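Local structure of CDP-glucose 4,6-dehydratase (Salmonella enterica subsp. enterica serovar Typhi, 1WVG) at residues A[170-175]-A[255-260]. The protein catalyses the NAD+-dependent dehydration of CDP-D-glucose to CDP-4-dehydro-6-deoxy-D-glucose, an early step in making the sugar nucleotide CDP-3,6-dideoxy-D-mannose for the lipopolysaccharide O-antigen. Residues are numbered along the deposited sequence; the frame is centred on the assembly and turned at random.
Sequences AFRNSF and KFSEGW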
loop_
_atom_site.group_PDB
_atom_site.type_symbol
_atom_site.label_atom_id
_atom_site.label_comp_id
_atom_site.label_asym_id
_atom_site.label_seq_id
_atom_site.Cartn_x
_atom_site.Cartn_y
_atom_site.Cartn_z
ATOM N N ALA A 170 1.793 14.289 15.752
ATOM C CA ALA A 170 1.711 15.702 15.392
ATOM C C ALA A 170 2.419 16.538 16.460
ATOM O O ALA A 170 3.082 17.546 16.187
ATOM C CB ALA A 170 0.286 16.169 15.081
ATOM N N PHE A 171 2.316 16.112 17.723
ATOM C CA PHE A 171 3.015 16.849 18.754
ATOM C C PHE A 171 4.502 16.649 18.530
ATOM O O PHE A 171 5.306 17.584 18.578
ATOM C CB PHE A 171 2.625 16.375 20.164
ATOM C CG PHE A 171 1.546 17.253 20.744
ATOM C CD1 PHE A 171 0.235 17.162 20.274
ATOM C CD2 PHE A 171 1.830 18.194 21.738
ATOM C CE1 PHE A 171 -0.785 17.965 20.799
ATOM C CE2 PHE A 171 0.826 19.016 22.262
ATOM C CZ PHE A 171 -0.486 18.893 21.798
ATOM N N ARG A 172 4.842 15.393 18.272
ATOM C CA ARG A 172 6.215 15.087 18.030
ATOM C C ARG A 172 6.760 15.941 16.918
ATOM O O ARG A 172 7.794 16.568 17.084
ATOM C CB ARG A 172 6.454 13.647 17.666
ATOM C CG ARG A 172 7.934 13.329 17.560
ATOM C CD ARG A 172 8.185 11.858 17.212
ATOM N NE ARG A 172 7.581 10.806 18.076
ATOM C CZ ARG A 172 6.582 9.976 17.682
ATOM N NH1 ARG A 172 6.030 10.070 16.467
ATOM N NH2 ARG A 172 6.099 9.028 18.507
ATOM N N ASN A 173 6.053 15.953 15.784
ATOM C CA ASN A 173 6.451 16.710 14.598
ATOM C C ASN A 173 6.587 18.199 14.826
ATOM O O ASN A 173 7.622 18.811 14.519
ATOM C CB ASN A 173 5.544 16.463 13.369
ATOM C CG ASN A 173 5.942 15.227 12.586
ATOM O OD1 ASN A 173 7.138 14.870 12.536
ATOM N ND2 ASN A 173 4.948 14.576 11.974
ATOM N N SER A 174 5.551 18.769 15.377
ATOM C CA SER A 174 5.487 20.195 15.617
ATOM C C SER A 174 6.211 20.754 16.818
ATOM O O SER A 174 6.633 21.920 16.778
ATOM C CB SER A 174 4.047 20.584 15.868
ATOM O OG SER A 174 3.186 19.976 14.945
ATOM N N PHE A 175 6.261 19.962 17.893
ATOM C CA PHE A 175 6.850 20.460 19.112
ATOM C C PHE A 175 8.037 19.724 19.712
ATOM O O PHE A 175 8.825 20.329 20.430
ATOM C CB PHE A 175 5.729 20.608 20.133
ATOM C CG PHE A 175 4.496 21.311 19.613
ATOM C CD1 PHE A 175 3.256 20.670 19.628
ATOM C CD2 PHE A 175 4.538 22.629 19.150
ATOM C CE1 PHE A 175 2.089 21.303 19.189
ATOM C CE2 PHE A 175 3.384 23.269 18.690
ATOM C CZ PHE A 175 2.153 22.609 18.702
ATOM N N LYS A 255 16.418 9.351 18.634
ATOM C CA LYS A 255 16.467 7.994 18.095
ATOM C C LYS A 255 15.294 7.035 18.328
ATOM O O LYS A 255 14.978 6.212 17.451
ATOM C CB LYS A 255 17.739 7.282 18.531
ATOM C CG LYS A 255 17.998 6.019 17.713
ATOM C CD LYS A 255 18.918 5.008 18.385
ATOM C CE LYS A 255 20.196 4.702 17.609
ATOM N NZ LYS A 255 21.287 4.160 18.460
ATOM N N PHE A 256 14.686 7.048 19.522
ATOM C CA PHE A 256 13.603 6.104 19.772
ATOM C C PHE A 256 12.248 6.757 19.817
ATOM O O PHE A 256 11.294 6.141 20.221
ATOM C CB PHE A 256 13.861 5.350 21.073
ATOM C CG PHE A 256 15.140 4.604 20.950
ATOM C CD1 PHE A 256 16.322 5.183 21.417
ATOM C CD2 PHE A 256 15.169 3.336 20.361
ATOM C CE1 PHE A 256 17.526 4.494 21.277
ATOM C CE2 PHE A 256 16.366 2.641 20.182
ATOM C CZ PHE A 256 17.541 3.241 20.651
ATOM N N SER A 257 12.200 8.026 19.432
ATOM C CA SER A 257 11.002 8.857 19.414
ATOM C C SER A 257 10.088 8.485 18.236
ATOM O O SER A 257 10.011 9.186 17.229
ATOM C CB SER A 257 11.427 10.333 19.408
ATOM O OG SER A 257 10.331 11.210 19.611
ATOM N N GLU A 258 9.411 7.334 18.379
ATOM C CA GLU A 258 8.509 6.769 17.372
ATOM C C GLU A 258 7.508 5.760 17.955
ATOM O O GLU A 258 7.329 5.668 19.156
ATOM C CB GLU A 258 9.321 6.105 16.251
ATOM C CG GLU A 258 10.510 5.306 16.783
ATOM C CD GLU A 258 11.407 4.872 15.666
ATOM O OE1 GLU A 258 11.118 3.982 14.903
ATOM O OE2 GLU A 258 12.515 5.554 15.598
ATOM N N GLY A 259 6.879 4.976 17.100
ATOM C CA GLY A 259 5.915 3.999 17.541
ATOM C C GLY A 259 6.514 2.628 17.659
ATOM O O GLY A 259 7.354 2.221 16.857
ATOM N N TRP A 260 6.049 1.928 18.689
ATOM C CA TRP A 260 6.528 0.602 18.973
ATOM C C TRP A 260 5.419 -0.352 19.374
ATOM O O TRP A 260 4.618 0.021 20.231
ATOM C CB TRP A 260 7.513 0.698 20.177
ATOM C CG TRP A 260 8.699 1.614 19.902
ATOM C CD1 TRP A 260 8.802 2.941 20.188
ATOM C CD2 TRP A 260 9.933 1.226 19.271
ATOM N NE1 TRP A 260 10.029 3.384 19.803
ATOM C CE2 TRP A 260 10.737 2.366 19.228
ATOM C CE3 TRP A 260 10.430 0.003 18.787
ATOM C CZ2 TRP A 260 12.022 2.312 18.689
ATOM C CZ3 TRP A 260 11.701 -0.062 18.275
ATOM C CH2 TRP A 260 12.462 1.102 18.227
#
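Arg172, on helix 156-175, makes the whole crossing to the loop at Ser257 and Glu258. With CG anti to the backbone N (chi1 -174°) and chi2 extended as well, its chain runs straight out from the helix and carries CD to Ser257, and the bend at chi3 (-55°) turns NE to the same residue. CD lies 3.3 Å from Ser257 OG, and NE sits 3.0 Å from Ser257 O, too poorly angled for a hydrogen bond. NE instead donates to Leu188 O, which also pairs with Ser257 OG, so one carbonyl at the start of strand 187-197 ties both side chains together. Farther out, one face of the guanidinium group rests on the backbone of Glu258, whose CA is 3.5 Å from Arg172 NH2. Both segments are part of the Rossmann fold of this short-chain dehydrogenase/reductase: a helix flanking the parallel sheet meets the turn between helix 253-256 and strand 259-262, with Ser257 at the centre of an inverse gamma turn. The CB of Glu258 points away from the helix, and its carboxylate forms a salt bridge with Lys309. Asn173, next along the helix, packs on Tyr154 of a second subunit.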